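Putative phophotriesterase (Proteus mirabilis, PDB 3RHG) is a zinc-binding amidohydrolase of the phosphotriesterase family that probably hydrolyses ester bonds at a two-metal centre. Local coordinates at residues A[76-84]-A[301-309]; A[90-101]-A[117-126]. All blocks are in the same frame, centred on the assembly; numbering follows the deposited sequence.

Contact 1 of 2, residues A[76-84]-A[301-309]; sequences DVIFELNNF and WAKNGGNGW
Glu80 on helix 74-86 reaches between Trp301 and Trp309 to bind the backbone of the 3-10 turn 302-304. Its CB lies 3.6 Å from Trp309 CZ3. CG follows over the face of the Trp301 five-membered ring, a CH-pi contact 3.9 Å from the centroid. A bend at the next bond (chi2 -70°) turns the carboxylate toward the start of the turn, its plane only 20° from that of the Trp301 ring. OE1 takes the N-H of Ala302 (2.8 Å) from above the carboxylate plane; OE2 takes that of Lys303 (2.9 Å) on its syn side, a straighter bond at 159°. These two N-H groups hold both oxygens, and a water adds a further bond to OE1 while joining Glu80 O, Asn83 ND2 and Trp309 N. One turn earlier, Asp76 CB packs 3.4 Å from Trp301 CH2. Just after Glu80, Leu81 CD2 meets Trp309 CE3 at 3.7 Å. The loop that follows strand 289-291 is thereby fastened to helix 74-86. Trp309 also touches Leu21 of strand 19-24 and Ile92 of strand 89-94, lying between helix and parallel sheet; Ile78, which points away from the loop, and Leu81 pack on helix 105-115.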
loop_
_atom_site.group_PDB
_atom_site.type_symbol
_atom_site.label_atom_id
_atom_site.label_comp_id
_atom_site.label_asym_id
_atom_site.label_seq_id
_atom_site.Cartn_x
_atom_site.Cartn_y
_atom_site.Cartn_z
ATOM N N ASP A 76 21.834 0.019 -10.514
ATOM C CA ASP A 76 20.453 -0.086 -10.028
ATOM C C ASP A 76 19.589 1.038 -10.586
ATOM O O ASP A 76 18.445 0.821 -11.007
ATOM C CB ASP A 76 20.415 -0.038 -8.503
ATOM C CG ASP A 76 20.986 -1.294 -7.861
ATOM O OD1 ASP A 76 20.771 -2.400 -8.401
ATOM O OD2 ASP A 76 21.644 -1.173 -6.813
ATOM N N VAL A 77 20.132 2.252 -10.566
ATOM C CA VAL A 77 19.423 3.415 -11.121
ATOM C C VAL A 77 19.111 3.256 -12.624
ATOM O O VAL A 77 17.987 3.513 -13.071
ATOM C CB VAL A 77 20.201 4.726 -10.822
ATOM C CG1 VAL A 77 19.532 5.935 -11.505
ATOM C CG2 VAL A 77 20.301 4.950 -9.305
ATOM N N ILE A 78 20.097 2.814 -13.401
ATOM C CA ILE A 78 19.886 2.605 -14.832
ATOM C C ILE A 78 18.836 1.518 -15.066
ATOM O O ILE A 78 17.964 1.662 -15.926
ATOM C CB ILE A 78 21.199 2.266 -15.552
ATOM C CG1 ILE A 78 22.063 3.526 -15.649
ATOM C CG2 ILE A 78 20.919 1.685 -16.935
ATOM C CD1 ILE A 78 23.454 3.285 -16.175
ATOM N N PHE A 79 18.903 0.429 -14.298
ATOM C CA PHE A 79 17.917 -0.622 -14.433
ATOM C C PHE A 79 16.504 -0.066 -14.204
ATOM O O PHE A 79 15.576 -0.350 -14.951
ATOM C CB PHE A 79 18.217 -1.752 -13.446
ATOM C CG PHE A 79 17.328 -2.939 -13.609
ATOM C CD1 PHE A 79 17.582 -3.882 -14.601
ATOM C CD2 PHE A 79 16.238 -3.126 -12.772
ATOM C CE1 PHE A 79 16.765 -4.984 -14.753
ATOM C CE2 PHE A 79 15.413 -4.239 -12.925
ATOM C CZ PHE A 79 15.678 -5.160 -13.916
ATOM N N GLU A 80 16.349 0.750 -13.171
ATOM C CA GLU A 80 15.042 1.311 -12.845
ATOM C C GLU A 80 14.588 2.337 -13.876
ATOM O O GLU A 80 13.402 2.420 -14.209
ATOM C CB GLU A 80 15.084 1.928 -11.454
ATOM C CG GLU A 80 15.128 0.863 -10.364
ATOM C CD GLU A 80 13.811 0.109 -10.255
ATOM O OE1 GLU A 80 12.749 0.779 -10.223
ATOM O OE2 GLU A 80 13.838 -1.148 -10.189
ATOM N N LEU A 81 15.540 3.109 -14.398
ATOM C CA LEU A 81 15.221 4.111 -15.395
ATOM C C LEU A 81 14.743 3.466 -16.688
ATOM O O LEU A 81 13.953 4.049 -17.429
ATOM C CB LEU A 81 16.444 4.972 -15.683
ATOM C CG LEU A 81 16.739 6.078 -14.681
ATOM C CD1 LEU A 81 18.094 6.687 -14.996
ATOM C CD2 LEU A 81 15.611 7.146 -14.706
ATOM N N ASN A 82 15.225 2.263 -16.970
ATOM C CA ASN A 82 14.816 1.599 -18.196
ATOM C C ASN A 82 13.314 1.330 -18.225
ATOM O O ASN A 82 12.698 1.346 -19.297
ATOM C CB ASN A 82 15.659 0.345 -18.463
ATOM C CG ASN A 82 17.081 0.687 -18.906
ATOM O OD1 ASN A 82 17.342 1.792 -19.387
ATOM N ND2 ASN A 82 18.006 -0.257 -18.736
ATOM N N ASN A 83 12.715 1.131 -17.052
ATOM C CA ASN A 83 11.264 0.982 -16.958
ATOM C C ASN A 83 10.537 2.232 -17.443
ATOM O O ASN A 83 9.497 2.150 -18.103
ATOM C CB ASN A 83 10.841 0.652 -15.523
ATOM C CG ASN A 83 11.336 -0.718 -15.076
ATOM O OD1 ASN A 83 11.338 -1.663 -15.863
ATOM N ND2 ASN A 83 11.760 -0.829 -13.814
ATOM N N PHE A 84 11.089 3.390 -17.111
ATOM C CA PHE A 84 10.530 4.668 -17.532
ATOM C C PHE A 84 10.769 4.858 -19.026
ATOM O O PHE A 84 9.854 5.224 -19.786
ATOM C CB PHE A 84 11.193 5.787 -16.717
ATOM C CG PHE A 84 10.768 7.175 -17.103
ATOM C CD1 PHE A 84 9.428 7.574 -17.029
ATOM C CD2 PHE A 84 11.734 8.125 -17.445
ATOM C CE1 PHE A 84 9.067 8.888 -17.342
ATOM C CE2 PHE A 84 11.392 9.416 -17.761
ATOM C CZ PHE A 84 10.058 9.807 -17.717
ATOM N N TRP A 301 12.182 1.261 -5.476
ATOM C CA TRP A 301 12.506 0.689 -6.776
ATOM C C TRP A 301 11.594 -0.497 -7.089
ATOM O O TRP A 301 11.302 -1.307 -6.195
ATOM C CB TRP A 301 13.950 0.192 -6.753
ATOM C CG TRP A 301 14.969 1.276 -6.712
ATOM C CD1 TRP A 301 14.812 2.591 -7.087
ATOM C CD2 TRP A 301 16.338 1.122 -6.347
ATOM N NE1 TRP A 301 16.008 3.261 -6.950
ATOM C CE2 TRP A 301 16.957 2.383 -6.486
ATOM C CE3 TRP A 301 17.095 0.042 -5.877
ATOM C CZ2 TRP A 301 18.310 2.590 -6.185
ATOM C CZ3 TRP A 301 18.432 0.243 -5.597
ATOM C CH2 TRP A 301 19.029 1.506 -5.751
ATOM N N ALA A 302 11.143 -0.605 -8.342
ATOM C CA ALA A 302 10.316 -1.744 -8.763
ATOM C C ALA A 302 10.990 -3.107 -8.555
ATOM O O ALA A 302 10.319 -4.090 -8.215
ATOM C CB ALA A 302 9.871 -1.583 -10.219
ATOM N N LYS A 303 12.309 -3.176 -8.752
ATOM C CA LYS A 303 13.046 -4.430 -8.553
ATOM C C LYS A 303 12.936 -4.930 -7.103
ATOM O O LYS A 303 13.152 -6.114 -6.801
ATOM C CB LYS A 303 14.522 -4.258 -8.965
ATOM C CG LYS A 303 15.306 -3.270 -8.097
ATOM C CD LYS A 303 16.546 -2.729 -8.810
ATOM C CE LYS A 303 17.753 -3.606 -8.555
ATOM N NZ LYS A 303 17.482 -5.026 -8.900
ATOM N N ASN A 304 12.614 -4.013 -6.205
ATOM C CA ASN A 304 12.422 -4.370 -4.800
ATOM C C ASN A 304 10.961 -4.522 -4.403
ATOM O O ASN A 304 10.662 -4.721 -3.228
ATOM C CB ASN A 304 13.144 -3.386 -3.878
ATOM C CG ASN A 304 14.655 -3.509 -3.979
ATOM O OD1 ASN A 304 15.186 -4.613 -4.147
ATOM N ND2 ASN A 304 15.353 -2.377 -3.925
ATOM N N GLY A 305 10.057 -4.453 -5.389
ATOM C CA GLY A 305 8.619 -4.551 -5.124
ATOM C C GLY A 305 7.939 -3.215 -4.862
ATOM O O GLY A 305 6.749 -3.167 -4.510
ATOM N N GLY A 306 8.678 -2.124 -5.045
ATOM C CA GLY A 306 8.097 -0.784 -4.984
ATOM C C GLY A 306 7.502 -0.456 -6.319
ATOM O O GLY A 306 7.396 -1.340 -7.166
ATOM N N ASN A 307 7.124 0.812 -6.521
ATOM C CA ASN A 307 6.431 1.171 -7.748
ATOM C C ASN A 307 7.304 1.725 -8.869
ATOM O O ASN A 307 6.836 1.841 -10.001
ATOM C CB ASN A 307 5.223 2.057 -7.459
ATOM C CG ASN A 307 4.141 1.290 -6.705
ATOM O OD1 ASN A 307 3.809 0.155 -7.074
ATOM N ND2 ASN A 307 3.625 1.876 -5.629
ATOM N N GLY A 308 8.575 2.014 -8.567
ATOM C CA GLY A 308 9.523 2.448 -9.584
ATOM C C GLY A 308 9.150 3.756 -10.260
ATOM O O GLY A 308 8.437 4.592 -9.664
ATOM N N TRP A 309 9.635 3.947 -11.495
ATOM C CA TRP A 309 9.477 5.206 -12.219
ATOM C C TRP A 309 8.466 5.116 -13.350
ATOM O O TRP A 309 8.230 6.111 -14.052
ATOM C CB TRP A 309 10.821 5.726 -12.747
ATOM C CG TRP A 309 11.630 6.459 -11.693
ATOM C CD1 TRP A 309 11.177 7.448 -10.862
ATOM C CD2 TRP A 309 13.020 6.276 -11.373
ATOM N NE1 TRP A 309 12.201 7.909 -10.066
ATOM C CE2 TRP A 309 13.335 7.189 -10.346
ATOM C CE3 TRP A 309 14.026 5.414 -11.844
ATOM C CZ2 TRP A 309 14.615 7.262 -9.772
ATOM C CZ3 TRP A 309 15.300 5.513 -11.303
ATOM C CH2 TRP A 309 15.579 6.419 -10.259
HETATM O O HOH W 1 11.464 1.852 -12.378
#

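Contact 2 of 2, residues A[90-101]-A[117-126]; sequences KTIVDATGSSSI and INVVASSGLY. With CAC (cacodylate ion), chain E.
Asn118 turns its CG beside its own backbone N (chi1 -59°), and Thr91 turns OG1 the same way (chi1 -55°), which brings amide and hydroxyl together on one face of the sheet. Asn118 ND2 donates to Thr91 OG1 at 3.0 Å, nearly straight (172°) and with the oxygen in the amide plane; the hydroxyl is also bonded to Met17 O. Strands 90-94 and 118-120 run parallel, and their ladder passes from Asn118 N to Lys90 O, from Ile92 N to Asn118 O, from Val120 N to Ile92 O, and from Asp94 N to Val120 O. Val93 and Val120 lie side by side beyond Thr91, with Val93 CG2 4.0 Å from Val120 CB. Ile92 points to the other face with Val119, and its CG2 meets Ile117 CG2 at 3.8 Å.

Past the ladder, side-chain and water-mediated bonds join in, with one more backbone bond. Ser122 OG donates to Asp94 O (2.8 Å), tilted from the carbonyl plane, and a water accepts from Ser122 N. Asp94 OD2 accepts from Thr96 N in an Asx turn, while OD1 is bonded to Leu26 N. Gly97 O then receives Gly124 N at 3.0 Å from above its carbonyl plane. Farther on, Ile101 CD1 sits over one face of the Tyr126 ring, offset toward the rim, and Ile101 CG2 touches Tyr126 CD2 at 3.6 Å.

Tyr126 OH lies 2.5 Å from cacodylate O2, a very short hydrogen bond, and also bonds an unidentified ligand; its ring meets the zinc ligand His199 edge-to-face. Thr96 OG1 bonds to ND1 of another zinc ligand, His25, as a second-shell group. The loops after the C-terminal ends of the two strands thus bring polar groups to the metal centre, and the cacodylate, probably from the crystallisation liquor, indicates only that an anion can enter near Tyr126.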
loop_
_atom_site.group_PDB
_atom_site.type_symbol
_atom_site.label_atom_id
_atom_site.label_comp_id
_atom_site.label_asym_id
_atom_site.label_seq_id
_atom_site.Cartn_x
_atom_site.Cartn_y
_atom_site.Cartn_z
ATOM N N LYS A 90 11.186 10.405 -21.366
ATOM C CA LYS A 90 12.258 11.144 -22.054
ATOM C C LYS A 90 13.067 12.049 -21.137
ATOM O O LYS A 90 14.236 12.326 -21.408
ATOM C CB LYS A 90 11.707 11.965 -23.250
ATOM C CG LYS A 90 10.879 11.187 -24.257
ATOM C CD LYS A 90 11.720 10.289 -25.146
ATOM C CE LYS A 90 10.871 9.711 -26.290
ATOM N NZ LYS A 90 11.349 8.389 -26.781
ATOM N N THR A 91 12.442 12.533 -20.065
ATOM C CA THR A 91 13.077 13.528 -19.209
ATOM C C THR A 91 12.783 13.227 -17.747
ATOM O O THR A 91 11.638 12.922 -17.393
ATOM C CB THR A 91 12.571 14.949 -19.561
ATOM O OG1 THR A 91 12.789 15.209 -20.968
ATOM C CG2 THR A 91 13.276 16.021 -18.710
ATOM N N ILE A 92 13.811 13.343 -16.900
ATOM C CA ILE A 92 13.639 13.138 -15.461
ATOM C C ILE A 92 14.429 14.186 -14.692
ATOM O O ILE A 92 15.550 14.540 -15.094
ATOM C CB ILE A 92 14.026 11.676 -15.034
ATOM C CG1 ILE A 92 13.607 11.389 -13.581
ATOM C CG2 ILE A 92 15.513 11.409 -15.253
ATOM C CD1 ILE A 92 13.625 9.883 -13.236
ATOM N N VAL A 93 13.831 14.725 -13.629
ATOM C CA VAL A 93 14.491 15.739 -12.802
ATOM C C VAL A 93 14.925 15.127 -11.482
ATOM O O VAL A 93 14.107 14.569 -10.760
ATOM C CB VAL A 93 13.545 16.930 -12.483
ATOM C CG1 VAL A 93 14.240 17.990 -11.601
ATOM C CG2 VAL A 93 13.037 17.576 -13.764
ATOM N N ASP A 94 16.217 15.226 -11.193
ATOM C CA ASP A 94 16.736 14.835 -9.890
ATOM C C ASP A 94 16.678 16.074 -8.996
ATOM O O ASP A 94 17.376 17.056 -9.268
ATOM C CB ASP A 94 18.180 14.357 -10.019
ATOM C CG ASP A 94 18.815 14.065 -8.676
ATOM O OD1 ASP A 94 18.661 12.947 -8.177
ATOM O OD2 ASP A 94 19.503 14.956 -8.136
ATOM N N ALA A 95 15.847 16.023 -7.956
ATOM C CA ALA A 95 15.591 17.165 -7.067
ATOM C C ALA A 95 16.530 17.172 -5.855
ATOM O O ALA A 95 16.268 17.865 -4.862
ATOM C CB ALA A 95 14.124 17.176 -6.620
ATOM N N THR A 96 17.642 16.439 -5.954
ATOM C CA THR A 96 18.630 16.402 -4.881
ATOM C C THR A 96 19.530 17.623 -5.033
ATOM O O THR A 96 20.547 17.570 -5.735
ATOM C CB THR A 96 19.472 15.103 -4.958
ATOM O OG1 THR A 96 18.601 13.980 -5.183
ATOM C CG2 THR A 96 20.256 14.880 -3.648
ATOM N N GLY A 97 19.148 18.735 -4.396
ATOM C CA GLY A 97 19.724 20.034 -4.750
ATOM C C GLY A 97 20.983 20.402 -3.989
ATOM O O GLY A 97 21.571 21.462 -4.233
ATOM N N SER A 98 21.390 19.543 -3.049
ATOM C CA SER A 98 22.432 19.915 -2.101
ATOM C C SER A 98 23.350 18.749 -1.794
ATOM O O SER A 98 22.932 17.587 -1.822
ATOM C CB SER A 98 21.783 20.360 -0.784
ATOM O OG SER A 98 22.789 20.714 0.151
ATOM N N SER A 99 24.602 19.059 -1.470
ATOM C CA SER A 99 25.497 18.035 -0.954
ATOM C C SER A 99 24.967 17.444 0.373
ATOM O O SER A 99 25.329 16.323 0.756
ATOM C CB SER A 99 26.889 18.639 -0.750
ATOM O OG SER A 99 26.812 19.770 0.124
ATOM N N SER A 100 24.123 18.187 1.091
ATOM C CA SER A 100 23.661 17.700 2.407
ATOM C C SER A 100 22.825 16.427 2.280
ATOM O O SER A 100 22.675 15.670 3.266
ATOM C CB SER A 100 22.836 18.761 3.118
ATOM O OG SER A 100 21.544 18.852 2.514
ATOM N N ILE A 101 22.271 16.200 1.075
ATOM C CA ILE A 101 21.476 14.999 0.809
ATOM C C ILE A 101 22.077 14.125 -0.319
ATOM O O ILE A 101 21.401 13.278 -0.931
ATOM C CB ILE A 101 19.967 15.310 0.601
ATOM C CG1 ILE A 101 19.750 16.533 -0.282
ATOM C CG2 ILE A 101 19.307 15.550 1.958
ATOM C CD1 ILE A 101 18.291 16.639 -0.795
ATOM N N ILE A 117 18.307 9.425 -21.699
ATOM C CA ILE A 117 17.254 10.197 -21.026
ATOM C C ILE A 117 17.797 11.594 -20.699
ATOM O O ILE A 117 18.976 11.736 -20.363
ATOM C CB ILE A 117 16.799 9.476 -19.742
ATOM C CG1 ILE A 117 16.205 8.102 -20.084
ATOM C CG2 ILE A 117 15.834 10.351 -18.917
ATOM C CD1 ILE A 117 16.015 7.218 -18.895
ATOM N N ASN A 118 16.960 12.623 -20.854
ATOM C CA ASN A 118 17.310 13.987 -20.457
ATOM C C ASN A 118 17.291 14.027 -18.935
ATOM O O ASN A 118 16.253 13.772 -18.328
ATOM C CB ASN A 118 16.300 15.014 -20.991
ATOM C CG ASN A 118 16.186 15.018 -22.514
ATOM O OD1 ASN A 118 17.196 14.972 -23.242
ATOM N ND2 ASN A 118 14.947 15.086 -23.007
ATOM N N VAL A 119 18.435 14.309 -18.306
ATOM C CA VAL A 119 18.487 14.317 -16.848
ATOM C C VAL A 119 18.768 15.734 -16.384
ATOM O O VAL A 119 19.757 16.351 -16.808
ATOM C CB VAL A 119 19.586 13.375 -16.322
ATOM C CG1 VAL A 119 19.725 13.508 -14.799
ATOM C CG2 VAL A 119 19.282 11.942 -16.695
ATOM N N VAL A 120 17.889 16.258 -15.530
ATOM C CA VAL A 120 18.033 17.618 -15.048
ATOM C C VAL A 120 18.500 17.556 -13.584
ATOM O O VAL A 120 17.894 16.845 -12.749
ATOM C CB VAL A 120 16.696 18.385 -15.162
ATOM C CG1 VAL A 120 16.799 19.774 -14.547
ATOM C CG2 VAL A 120 16.208 18.447 -16.655
ATOM N N ALA A 121 19.593 18.266 -13.289
ATOM C CA ALA A 121 20.078 18.393 -11.896
ATOM C C ALA A 121 19.475 19.636 -11.240
ATOM O O ALA A 121 18.956 20.546 -11.920
ATOM C CB ALA A 121 21.603 18.443 -11.845
ATOM N N SER A 122 19.542 19.666 -9.915
ATOM C CA SER A 122 18.962 20.754 -9.144
ATOM C C SER A 122 19.996 21.408 -8.258
ATOM O O SER A 122 21.024 20.792 -7.898
ATOM C CB SER A 122 17.796 20.257 -8.280
ATOM O OG SER A 122 16.757 19.748 -9.091
ATOM N N SER A 123 19.701 22.661 -7.907
ATOM C CA SER A 123 20.506 23.434 -6.964
ATOM C C SER A 123 19.568 24.062 -5.942
ATOM O O SER A 123 18.694 24.856 -6.299
ATOM C CB SER A 123 21.264 24.547 -7.710
ATOM O OG SER A 123 21.932 25.387 -6.787
ATOM N N GLY A 124 19.789 23.783 -4.660
ATOM C CA GLY A 124 18.945 24.400 -3.640
ATOM C C GLY A 124 19.210 23.773 -2.294
ATOM O O GLY A 124 19.419 22.565 -2.212
ATOM N N LEU A 125 19.170 24.575 -1.234
ATOM C CA LEU A 125 19.458 24.039 0.090
ATOM C C LEU A 125 18.214 23.397 0.687
ATOM O O LEU A 125 17.081 23.874 0.494
ATOM C CB LEU A 125 20.035 25.130 1.015
ATOM C CG LEU A 125 21.335 25.755 0.481
ATOM C CD1 LEU A 125 21.845 26.847 1.386
ATOM C CD2 LEU A 125 22.384 24.674 0.302
ATOM N N TYR A 126 18.434 22.300 1.406
ATOM C CA TYR A 126 17.349 21.495 1.953
ATOM C C TYR A 126 17.014 21.993 3.383
ATOM O O TYR A 126 17.333 23.141 3.730
ATOM C CB TYR A 126 17.782 20.018 1.919
ATOM C CG TYR A 126 16.685 19.018 2.147
ATOM C CD1 TYR A 126 15.488 19.096 1.431
ATOM C CD2 TYR A 126 16.835 17.983 3.069
ATOM C CE1 TYR A 126 14.478 18.172 1.620
ATOM C CE2 TYR A 126 15.824 17.067 3.279
ATOM C CZ TYR A 126 14.655 17.153 2.536
ATOM O OH TYR A 126 13.661 16.234 2.768
HETATM AS AS CAC E . 12.376 14.242 0.077
HETATM O O1 CAC E . 11.501 14.347 -1.416
HETATM O O2 CAC E . 12.072 15.754 0.863
HETATM C C1 CAC E . 11.584 12.863 1.170
HETATM C C2 CAC E . 14.294 14.008 -0.178
HETATM O O HOH W 2 20.545 17.361 -8.590
HETATM O O HOH W 3 17.713 20.242 -2.058
#

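Contacts 1 and 2 lie with centres about 18 Å apart and meet around helix 74-86. This helix, part of contact 1, leads directly into strand 89-94 of contact 2; helix 105-115 and strand 118-123 follow, and the loop 301-309 comes much later, so contact 2 is nested in the chain loop that contact 1 closes. The two touch where Leu81 packs on Ile92 and Ile117, and Phe84 on Lys90 and Thr91. Contact 2 pairs the second and third strands of the eight-stranded parallel sheet, the barrel of this family, whereas contact 1 ties its outer helical layer to the loop after the last strand. Contact 1 joins early and late parts of the barrel at its periphery, while contact 2 leads to the zinc centre.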